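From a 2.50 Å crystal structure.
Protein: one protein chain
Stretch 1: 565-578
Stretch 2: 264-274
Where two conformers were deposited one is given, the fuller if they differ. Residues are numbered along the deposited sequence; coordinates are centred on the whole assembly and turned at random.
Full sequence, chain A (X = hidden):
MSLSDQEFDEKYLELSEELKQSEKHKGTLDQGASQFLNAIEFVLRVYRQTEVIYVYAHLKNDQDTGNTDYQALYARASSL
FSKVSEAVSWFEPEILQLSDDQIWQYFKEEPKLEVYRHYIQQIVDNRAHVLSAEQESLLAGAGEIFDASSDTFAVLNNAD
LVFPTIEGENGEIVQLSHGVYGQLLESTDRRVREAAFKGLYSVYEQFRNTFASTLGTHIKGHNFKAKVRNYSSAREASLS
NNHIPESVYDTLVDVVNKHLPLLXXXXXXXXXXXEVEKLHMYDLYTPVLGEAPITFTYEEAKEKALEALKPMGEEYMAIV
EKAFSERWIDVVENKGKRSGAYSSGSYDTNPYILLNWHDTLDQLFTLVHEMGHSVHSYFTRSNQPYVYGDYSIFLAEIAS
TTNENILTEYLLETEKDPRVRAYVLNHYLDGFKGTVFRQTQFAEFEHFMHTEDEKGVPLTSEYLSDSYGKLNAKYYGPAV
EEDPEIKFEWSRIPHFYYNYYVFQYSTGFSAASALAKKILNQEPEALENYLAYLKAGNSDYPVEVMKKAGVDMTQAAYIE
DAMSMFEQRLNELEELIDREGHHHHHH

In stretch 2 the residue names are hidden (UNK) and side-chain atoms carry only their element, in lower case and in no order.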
HETATM    1  N   MSE A 565     -38.451  -1.795 -20.628  1.00 34.03           N
HETATM    2  CA  MSE A 565     -38.216  -2.946 -21.472  1.00 44.53           C
HETATM    3  C   MSE A 565     -37.891  -4.190 -20.645  1.00 43.32           C
HETATM    4  O   MSE A 565     -38.253  -5.302 -21.008  1.00 38.02           O
HETATM    5  CB  MSE A 565     -37.065  -2.663 -22.413  1.00 30.42           C
HETATM    6  CG  MSE A 565     -36.817  -3.781 -23.419  1.00 65.75           C
HETATM    7 SE   MSE A 565     -35.464  -3.296 -24.752  1.00 90.46          SE
HETATM    8  CE  MSE A 565     -35.898  -1.377 -24.949  1.00 75.33           C
ATOM      9  N   PHE A 566     -37.186  -4.002 -19.538  1.00 36.48           N
ATOM     10  CA  PHE A 566     -36.820  -5.126 -18.693  1.00 44.85           C
ATOM     11  C   PHE A 566     -38.101  -5.715 -18.146  1.00 43.08           C
ATOM     12  O   PHE A 566     -38.292  -6.929 -18.163  1.00 44.13           O
ATOM     13  CB  PHE A 566     -35.909  -4.662 -17.560  1.00 42.38           C
ATOM     14  CG  PHE A 566     -35.464  -5.757 -16.640  1.00 41.88           C
ATOM     15  CD1 PHE A 566     -34.253  -6.399 -16.843  1.00 36.66           C
ATOM     16  CD2 PHE A 566     -36.234  -6.116 -15.545  1.00 45.65           C
ATOM     17  CE1 PHE A 566     -33.821  -7.392 -15.977  1.00 45.31           C
ATOM     18  CE2 PHE A 566     -35.814  -7.121 -14.678  1.00 40.77           C
ATOM     19  CZ  PHE A 566     -34.608  -7.757 -14.891  1.00 37.39           C
ATOM     20  N   GLU A 567     -38.985  -4.827 -17.692  1.00 37.50           N
ATOM     21  CA  GLU A 567     -40.270  -5.208 -17.129  1.00 36.50           C
ATOM     22  C   GLU A 567     -41.158  -5.910 -18.166  1.00 37.64           C
ATOM     23  O   GLU A 567     -41.714  -6.973 -17.898  1.00 48.76           O
ATOM     24  CB  GLU A 567     -40.982  -3.986 -16.524  1.00 36.13           C
ATOM     25  CG  GLU A 567     -42.445  -4.253 -16.109  1.00 44.87           C
ATOM     26  CD  GLU A 567     -43.108  -3.084 -15.371  1.00 45.89           C
ATOM     27  OE1 GLU A 567     -42.848  -1.912 -15.722  1.00 58.09           O
ATOM     28  OE2 GLU A 567     -43.898  -3.339 -14.437  1.00 50.75           O
ATOM     29  N   GLN A 568     -41.302  -5.338 -19.349  1.00 35.47           N
ATOM     30  CA  GLN A 568     -42.156  -6.007 -20.322  1.00 42.24           C
ATOM     31  C   GLN A 568     -41.626  -7.377 -20.743  1.00 39.64           C
ATOM     32  O   GLN A 568     -42.388  -8.329 -20.881  1.00 41.50           O
ATOM     33  CB  GLN A 568     -42.577  -5.111 -21.513  1.00 41.85           C
ATOM     34  CG  GLN A 568     -41.519  -4.290 -22.161  1.00 50.48           C
ATOM     35  CD  GLN A 568     -42.104  -3.249 -23.116  1.00 42.61           C
ATOM     36  OE1 GLN A 568     -42.002  -2.048 -22.884  1.00 38.27           O
ATOM     37  NE2 GLN A 568     -42.703  -3.710 -24.193  1.00 45.05           N
ATOM     38  N   ARG A 569     -40.318  -7.508 -20.890  1.00 36.90           N
ATOM     39  CA  ARG A 569     -39.773  -8.798 -21.275  1.00 29.01           C
ATOM     40  C   ARG A 569     -39.831  -9.802 -20.108  1.00 37.47           C
ATOM     41  O   ARG A 569     -40.064 -10.988 -20.302  1.00 34.44           O
ATOM     42  CB  ARG A 569     -38.380  -8.636 -21.867  1.00 32.40           C
ATOM     43  CG  ARG A 569     -38.398  -7.789 -23.178  1.00 37.14           C
ATOM     44  CD  ARG A 569     -37.001  -7.661 -23.792  1.00 29.97           C
ATOM     45  NE  ARG A 569     -37.085  -7.119 -25.128  1.00 38.33           N
ATOM     46  CZ  ARG A 569     -36.040  -6.769 -25.868  1.00 37.59           C
ATOM     47  NH1 ARG A 569     -34.816  -6.880 -25.379  1.00 35.30           N
ATOM     48  NH2 ARG A 569     -36.229  -6.288 -27.096  1.00 31.82           N
ATOM     49  N   LEU A 570     -39.680  -9.299 -18.896  1.00 36.04           N
ATOM     50  CA  LEU A 570     -39.841 -10.095 -17.701  1.00 29.11           C
ATOM     51  C   LEU A 570     -41.271 -10.635 -17.635  1.00 40.96           C
ATOM     52  O   LEU A 570     -41.479 -11.846 -17.473  1.00 39.29           O
ATOM     53  CB  LEU A 570     -39.496  -9.243 -16.473  1.00 34.02           C
ATOM     54  CG  LEU A 570     -39.772  -9.776 -15.067  1.00 42.16           C
ATOM     55  CD1 LEU A 570     -39.199 -11.166 -14.934  1.00 39.84           C
ATOM     56  CD2 LEU A 570     -39.151  -8.844 -14.041  1.00 34.09           C
ATOM     57  N   ASN A 571     -42.247  -9.736 -17.777  0.50 40.86           N
ATOM     58  CA  ASN A 571     -43.664 -10.111 -17.801  0.50 37.48           C
ATOM     59  C   ASN A 571     -43.990 -11.151 -18.882  0.50 36.16           C
ATOM     60  O   ASN A 571     -44.758 -12.085 -18.644  0.50 42.65           O
ATOM     61  CB  ASN A 571     -44.559  -8.869 -17.957  0.50 30.88           C
ATOM     62  CG  ASN A 571     -44.749  -8.108 -16.646  0.50 43.38           C
ATOM     63  OD1 ASN A 571     -44.424  -8.618 -15.565  0.50 37.48           O
ATOM     64  ND2 ASN A 571     -45.302  -6.886 -16.734  0.50 20.78           N
ATOM     65  N   GLU A 572     -43.394 -10.998 -20.061  1.00 30.62           N
ATOM     66  CA  GLU A 572     -43.603 -11.956 -21.153  1.00 40.19           C
ATOM     67  C   GLU A 572     -42.990 -13.330 -20.830  1.00 37.42           C
ATOM     68  O   GLU A 572     -43.572 -14.365 -21.139  1.00 46.41           O
ATOM     69  CB  GLU A 572     -43.072 -11.414 -22.495  1.00 36.32           C
ATOM     70  CG  GLU A 572     -43.192 -12.415 -23.662  1.00 34.65           C
ATOM     71  CD  GLU A 572     -42.583 -11.913 -24.972  1.00 40.43           C
ATOM     72  OE1 GLU A 572     -41.975 -10.814 -24.990  1.00 30.49           O
ATOM     73  OE2 GLU A 572     -42.723 -12.625 -25.996  1.00 40.25           O
ATOM     74  N   LEU A 573     -41.825 -13.334 -20.194  1.00 42.16           N
ATOM     75  CA  LEU A 573     -41.173 -14.589 -19.794  1.00 41.67           C
ATOM     76  C   LEU A 573     -42.006 -15.366 -18.761  1.00 43.68           C
ATOM     77  O   LEU A 573     -42.178 -16.571 -18.875  1.00 41.32           O
ATOM     78  CB  LEU A 573     -39.770 -14.307 -19.234  1.00 35.56           C
ATOM     79  CG  LEU A 573     -38.962 -15.533 -18.794  1.00 34.05           C
ATOM     80  CD1 LEU A 573     -38.842 -16.587 -19.927  1.00 34.45           C
ATOM     81  CD2 LEU A 573     -37.598 -15.123 -18.276  1.00 25.58           C
ATOM     82  N   GLU A 574     -42.513 -14.665 -17.752  1.00 39.54           N
ATOM     83  CA  GLU A 574     -43.412 -15.274 -16.783  1.00 42.74           C
ATOM     84  C   GLU A 574     -44.639 -15.905 -17.441  1.00 49.43           C
ATOM     85  O   GLU A 574     -44.998 -17.037 -17.126  1.00 49.81           O
ATOM     86  CB  GLU A 574     -43.859 -14.248 -15.750  1.00 33.11           C
ATOM     87  CG  GLU A 574     -42.767 -13.822 -14.808  1.00 50.92           C
ATOM     88  CD  GLU A 574     -43.189 -12.670 -13.942  1.00 54.11           C
ATOM     89  OE1 GLU A 574     -44.372 -12.289 -14.017  1.00 60.45           O
ATOM     90  OE2 GLU A 574     -42.343 -12.142 -13.193  1.00 60.31           O
ATOM     91  N   GLU A 575     -45.284 -15.172 -18.346  1.00 48.28           N
ATOM     92  CA  GLU A 575     -46.492 -15.681 -18.998  1.00 50.24           C
ATOM     93  C   GLU A 575     -46.140 -16.902 -19.828  1.00 48.19           C
ATOM     94  O   GLU A 575     -46.903 -17.862 -19.923  1.00 42.21           O
ATOM     95  CB  GLU A 575     -47.152 -14.612 -19.877  1.00 41.64           C
ATOM     96  CG  GLU A 575     -47.762 -13.447 -19.096  1.00 45.36           C
ATOM     97  CD  GLU A 575     -48.071 -12.229 -19.972  1.00 57.48           C
ATOM     98  OE1 GLU A 575     -47.822 -12.266 -21.204  1.00 58.92           O
ATOM     99  OE2 GLU A 575     -48.572 -11.225 -19.416  1.00 67.25           O
ATOM    100  N   LEU A 576     -44.960 -16.866 -20.420  1.00 47.22           N
ATOM    101  CA  LEU A 576     -44.497 -17.976 -21.205  1.00 47.45           C
ATOM    102  C   LEU A 576     -44.314 -19.194 -20.291  1.00 51.63           C
ATOM    103  O   LEU A 576     -44.794 -20.282 -20.594  1.00 57.24           O
ATOM    104  CB  LEU A 576     -43.194 -17.581 -21.884  1.00 54.22           C
ATOM    105  CG  LEU A 576     -42.840 -18.241 -23.203  1.00 61.78           C
ATOM    106  CD1 LEU A 576     -41.927 -17.314 -23.982  1.00 60.86           C
ATOM    107  CD2 LEU A 576     -42.170 -19.590 -22.942  1.00 70.90           C
ATOM    108  N   ILE A 577     -43.643 -19.002 -19.159  1.00 44.92           N
ATOM    109  CA  ILE A 577     -43.440 -20.088 -18.196  1.00 50.88           C
ATOM    110  C   ILE A 577     -44.764 -20.686 -17.703  1.00 56.97           C
ATOM    111  O   ILE A 577     -44.837 -21.871 -17.387  1.00 64.64           O
ATOM    112  CB  ILE A 577     -42.611 -19.629 -16.964  1.00 53.12           C
ATOM    113  CG1 ILE A 577     -41.200 -19.188 -17.377  1.00 46.22           C
ATOM    114  CG2 ILE A 577     -42.561 -20.728 -15.909  1.00 40.10           C
ATOM    115  CD1 ILE A 577     -40.441 -20.228 -18.169  1.00 50.63           C
ATOM    116  N   ASP A 578     -45.807 -19.871 -17.635  1.00 52.89           N
ATOM    117  CA  ASP A 578     -47.078 -20.342 -17.095  1.00 52.22           C
ATOM    118  C   ASP A 578     -47.816 -21.221 -18.085  1.00 55.83           C
ATOM    119  O   ASP A 578     -48.437 -22.209 -17.698  1.00 62.18           O
ATOM    120  CB  ASP A 578     -47.945 -19.167 -16.630  1.00 52.65           C
ATOM    121  CG  ASP A 578     -47.448 -18.573 -15.325  1.00 58.28           C
ATOM    122  OD1 ASP A 578     -46.780 -19.309 -14.574  1.00 62.11           O
ATOM    123  OD2 ASP A 578     -47.707 -17.382 -15.046  1.00 57.30           O
ATOM    124  N   UNK A 264     -35.932  -7.699  -7.902  1.00 35.18           N
ATOM    125  CA  UNK A 264     -36.547  -8.544  -6.892  1.00 40.54           C
ATOM    126  C   UNK A 264     -37.432  -9.571  -7.566  1.00 35.54           C
ATOM    127  O   UNK A 264     -37.330 -10.769  -7.288  1.00 38.60           O
ATOM    128  c   UNK A 264     -36.527  -6.803  -5.041  1.00 47.37           C
ATOM    129  n   UNK A 264     -34.948  -5.648  -4.043  1.00 39.77           N
ATOM    130  n   UNK A 264     -37.074  -5.891  -4.165  1.00 45.67           N
ATOM    131  c   UNK A 264     -36.104  -5.213  -3.576  1.00 34.41           C
ATOM    132  c   UNK A 264     -37.362  -7.718  -5.883  1.00 39.80           C
ATOM    133  c   UNK A 264     -35.185  -6.635  -4.969  1.00 44.80           C
ATOM    134  N   UNK A 265     -38.276  -9.091  -8.474  1.00 33.11           N
ATOM    135  CA  UNK A 265     -39.168  -9.942  -9.252  1.00 42.47           C
ATOM    136  C   UNK A 265     -38.421 -10.971 -10.101  1.00 49.23           C
ATOM    137  O   UNK A 265     -38.837 -12.127 -10.181  1.00 47.40           O
ATOM    138  c   UNK A 265     -43.269  -8.291 -12.918  1.00 45.54           C
ATOM    139  c   UNK A 265     -41.428  -8.877  -9.726  1.00 45.21           C
ATOM    140  c   UNK A 265     -42.370  -9.259 -10.862  1.00 51.13           C
ATOM    141  c   UNK A 265     -40.024  -9.091 -10.180  1.00 44.25           C
ATOM    142  n   UNK A 265     -43.497  -7.242 -13.688  1.00 47.01           N
ATOM    143  n   UNK A 265     -42.643  -8.149 -11.760  1.00 43.82           N
ATOM    144  n   UNK A 265     -43.652  -9.493 -13.314  1.00 43.57           N
ATOM    145  N   UNK A 266     -37.337 -10.542 -10.750  1.00 35.32           N
ATOM    146  CA  UNK A 266     -36.544 -11.446 -11.585  1.00 39.11           C
ATOM    147  C   UNK A 266     -35.936 -12.559 -10.726  1.00 36.03           C
ATOM    148  O   UNK A 266     -35.837 -13.710 -11.153  1.00 37.85           O
ATOM    149  o   UNK A 266     -32.502 -13.714 -16.071  1.00 46.14           O
ATOM    150  c   UNK A 266     -35.264 -12.455 -14.085  1.00 33.99           C
ATOM    151  c   UNK A 266     -34.658 -11.483 -13.311  1.00 33.35           C
ATOM    152  c   UNK A 266     -35.460 -10.664 -12.330  1.00 35.18           C
ATOM    153  c   UNK A 266     -32.573 -12.002 -14.390  1.00 42.21           C
ATOM    154  c   UNK A 266     -33.301 -11.261 -13.486  1.00 40.98           C
ATOM    155  c   UNK A 266     -34.548 -13.200 -14.987  1.00 33.49           C
ATOM    156  c   UNK A 266     -33.205 -12.974 -15.141  1.00 44.74           C
ATOM    157  N   UNK A 267     -35.571 -12.213  -9.496  1.00 32.35           N
ATOM    158  CA  UNK A 267     -35.038 -13.193  -8.553  1.00 36.95           C
ATOM    159  C   UNK A 267     -36.113 -14.200  -8.093  1.00 44.04           C
ATOM    160  O   UNK A 267     -35.839 -15.396  -8.007  1.00 44.94           O
ATOM    161 se   UNK A 267     -31.658 -12.716  -8.609  1.00 61.49          SE
ATOM    162  c   UNK A 267     -32.151 -12.631 -10.500  1.00 51.53           C
ATOM    163  c   UNK A 267     -33.136 -11.673  -7.791  1.00 48.79           C
ATOM    164  c   UNK A 267     -34.364 -12.490  -7.377  1.00 26.59           C
ATOM    165  N   UNK A 268     -37.337 -13.738  -7.846  1.00 37.73           N
ATOM    166  CA  UNK A 268     -38.439 -14.664  -7.582  1.00 43.97           C
ATOM    167  C   UNK A 268     -38.582 -15.661  -8.726  1.00 45.62           C
ATOM    168  O   UNK A 268     -38.787 -16.863  -8.501  1.00 44.41           O
ATOM    169  o   UNK A 268     -39.838 -12.744  -3.834  1.00 56.02           O
ATOM    170  c   UNK A 268     -39.872 -13.534  -4.804  1.00 63.66           C
ATOM    171  o   UNK A 268     -39.982 -14.782  -4.649  1.00 48.66           O
ATOM    172  c   UNK A 268     -39.777 -13.934  -7.365  1.00 40.10           C
ATOM    173  c   UNK A 268     -39.769 -12.912  -6.219  1.00 51.20           C
ATOM    174  N   UNK A 269     -38.473 -15.167  -9.956  1.00 42.72           N
ATOM    175  CA  UNK A 269     -38.662 -16.033 -11.119  1.00 40.47           C
ATOM    176  C   UNK A 269     -37.556 -17.075 -11.165  1.00 40.07           C
ATOM    177  O   UNK A 269     -37.816 -18.264 -11.348  1.00 39.50           O
ATOM    178  c   UNK A 269     -38.772 -15.088 -14.870  1.00 37.33           C
ATOM    179  c   UNK A 269     -39.981 -16.926 -13.677  1.00 37.91           C
ATOM    180  c   UNK A 269     -38.694 -15.224 -12.410  1.00 36.87           C
ATOM    181  c   UNK A 269     -38.753 -16.040 -13.689  1.00 37.72           C
ATOM    182  N   UNK A 270     -36.320 -16.635 -10.977  1.00 33.34           N
ATOM    183  CA  UNK A 270     -35.221 -17.592 -10.908  1.00 40.90           C
ATOM    184  C   UNK A 270     -35.405 -18.644  -9.783  1.00 38.20           C
ATOM    185  O   UNK A 270     -35.081 -19.817  -9.963  1.00 41.62           O
ATOM    186  c   UNK A 270     -32.712 -17.704 -10.383  1.00 49.93           C
ATOM    187  n   UNK A 270     -31.007 -16.708 -11.883  1.00 56.38           N
ATOM    188  c   UNK A 270     -33.892 -16.854 -10.807  1.00 38.29           C
ATOM    189  n   UNK A 270     -29.893 -17.289 -13.795  1.00 48.83           N
ATOM    190  n   UNK A 270     -29.696 -18.615 -11.938  1.00 48.26           N
ATOM    191  c   UNK A 270     -30.200 -17.536 -12.540  1.00 51.89           C
ATOM    192  c   UNK A 270     -31.409 -16.899 -10.489  1.00 54.23           C
ATOM    193  N   UNK A 271     -35.953 -18.236  -8.642  1.00 41.18           N
ATOM    194  CA  UNK A 271     -36.202 -19.182  -7.552  1.00 42.75           C
ATOM    195  C   UNK A 271     -37.208 -20.228  -8.001  1.00 42.40           C
ATOM    196  O   UNK A 271     -36.998 -21.425  -7.820  1.00 46.44           O
ATOM    197  c   UNK A 271     -37.778 -19.334  -2.705  1.00 36.64           C
ATOM    198  n   UNK A 271     -37.708 -18.523  -1.459  1.00 38.09           N
ATOM    199  c   UNK A 271     -37.105 -18.583  -3.851  1.00 37.66           C
ATOM    200  c   UNK A 271     -37.091 -19.381  -5.156  1.00 35.27           C
ATOM    201  c   UNK A 271     -36.704 -18.461  -6.304  1.00 41.45           C
ATOM    202  N   UNK A 272     -38.294 -19.769  -8.608  1.00 45.44           N
ATOM    203  CA  UNK A 272     -39.289 -20.670  -9.166  1.00 45.77           C
ATOM    204  C   UNK A 272     -38.705 -21.628 -10.197  1.00 45.90           C
ATOM    205  O   UNK A 272     -38.990 -22.821 -10.161  1.00 50.13           O
ATOM    206  c   UNK A 272     -40.459 -19.893  -9.775  1.00 45.73           C
ATOM    207  n   UNK A 272     -42.824 -16.278  -8.580  1.00 69.39           N
ATOM    208  n   UNK A 272     -42.361 -15.547 -10.710  1.00 52.62           N
ATOM    209  c   UNK A 272     -41.508 -19.438  -8.758  1.00 61.66           C
ATOM    210  n   UNK A 272     -42.580 -17.804 -10.295  1.00 71.25           N
ATOM    211  c   UNK A 272     -42.807 -18.974  -9.444  1.00 61.85           C
ATOM    212  c   UNK A 272     -42.588 -16.544  -9.862  1.00 67.93           C
ATOM    213  N   UNK A 273     -37.901 -21.116 -11.121  1.00 43.85           N
ATOM    214  CA  UNK A 273     -37.361 -21.969 -12.180  1.00 44.23           C
ATOM    215  C   UNK A 273     -36.459 -23.071 -11.626  1.00 47.54           C
ATOM    216  O   UNK A 273     -36.548 -24.219 -12.063  1.00 39.65           O
ATOM    217  c   UNK A 273     -38.485 -21.274 -14.931  1.00 36.95           C
ATOM    218  c   UNK A 273     -36.745 -19.532 -15.190  1.00 38.94           C
ATOM    219  c   UNK A 273     -37.551 -20.351 -14.191  1.00 41.15           C
ATOM    220  c   UNK A 273     -36.633 -21.150 -13.249  1.00 39.68           C
ATOM    221  N   UNK A 274     -35.603 -22.719 -10.666  1.00 45.23           N
ATOM    222  CA  UNK A 274     -34.697 -23.685 -10.037  1.00 40.33           C
ATOM    223  C   UNK A 274     -35.428 -24.623  -9.089  1.00 36.74           C
ATOM    224  O   UNK A 274     -34.984 -25.743  -8.869  1.00 43.07           O
ATOM    225  c   UNK A 274     -32.555 -22.305 -10.202  1.00 38.32           C
ATOM    226  c   UNK A 274     -31.899 -23.329 -11.132  1.00 38.71           C
ATOM    227  c   UNK A 274     -33.559 -22.982  -9.277  1.00 34.05           C
ATOM    228  c   UNK A 274     -31.531 -21.568  -9.407  1.00 30.49           C
TER
HETATM  229  O   HOH W   1     -41.419 -13.328 -10.986  1.00 43.35           O
HETATM  230  O   HOH W   2     -43.317  -5.133 -12.312  1.00 45.90           O

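Position 264 carries one carbon followed by a five-membered ring of three carbons and two nitrogens, and nothing on stretch 1 lies within its reach; it is His264. At position 265 three carbons lead to a nitrogen and then to a carbon bearing two more nitrogens. The group enters a pocket formed by Glu567, Leu570, Asn571 and Glu574, as Arg265. Its NH1 and NH2 each donate to Asn571 OD1 at 2.5 Å, with the oxygen near the guanidinium plane, while CD2 of Leu570 lies over one face. Arg265 NH1 also forms a salt bridge with Glu574 OE2 at 3.0 Å, although the hydrogen bond within it is weak, and a longer one joins Arg265 NH2 to Glu567 OE2 at 4.0 Å.

One carbon and a six-carbon ring bearing an oxygen mark position 266, whose CB lies 4.0 Å from Phe566 CZ. This is Tyr266; the edge of Phe566 points toward its face in an offset arrangement, planes at 89° and centroids 5.8 Å apart. Position 267 has an unbranched chain of two carbons, selenium and a carbon, so it is selenomethionine, Met267, turned out of reach. Three carbons, the third holding two oxygens, occupy position 268; the side chain fits Glu268, and its end leads away from stretch 1.

At position 269 four carbons, forked at the second, pack against Leu570, Leu573 and the CG of Glu574; this is Leu269. Leu269 CD2 comes within 3.6 Å of Leu573 CD2 and 3.9 Å of Leu570 CD1. Position 270 carries three carbons, a nitrogen and a carbon with two more nitrogens, out of reach of stretch 1: Arg270, whose guanidinium is hydrogen-bonded elsewhere in the structure. Four carbons in a row ending in nitrogen make position 271 Lys271, also remote. Position 272 again shows three carbons, a nitrogen and a carbon with two nitrogens, one of which comes near the Glu574 carboxylate; this is Arg272, whose NH2 stays 4.2 Å from Glu574 OE2, beyond a salt bridge. At position 273 four carbons, forked at the second, lie against Ile577; this is Leu273, its CD2 3.9 Å from Ile577 CD1. Position 274 has the same fork but makes no contact with stretch 1; it is Leu274.

The two helices run nearly parallel, at 23°, with axes 11.0 Å apart at closest approach. Tyr266, Leu269 and Leu273 supply an apolar seam, and Arg265 ties its margin to three polar side chains. Water extends that margin: water 1 donates to Arg265 O at 3.0 Å and to Glu574 OE2 at 2.7 Å, while water 2 accepts from Arg265 NH2 at 2.5 Å and donates to Glu567 OE2 at 2.8 Å, bridging the long ion pair.

Stretch 2 264-274: HRYMELRKRLL
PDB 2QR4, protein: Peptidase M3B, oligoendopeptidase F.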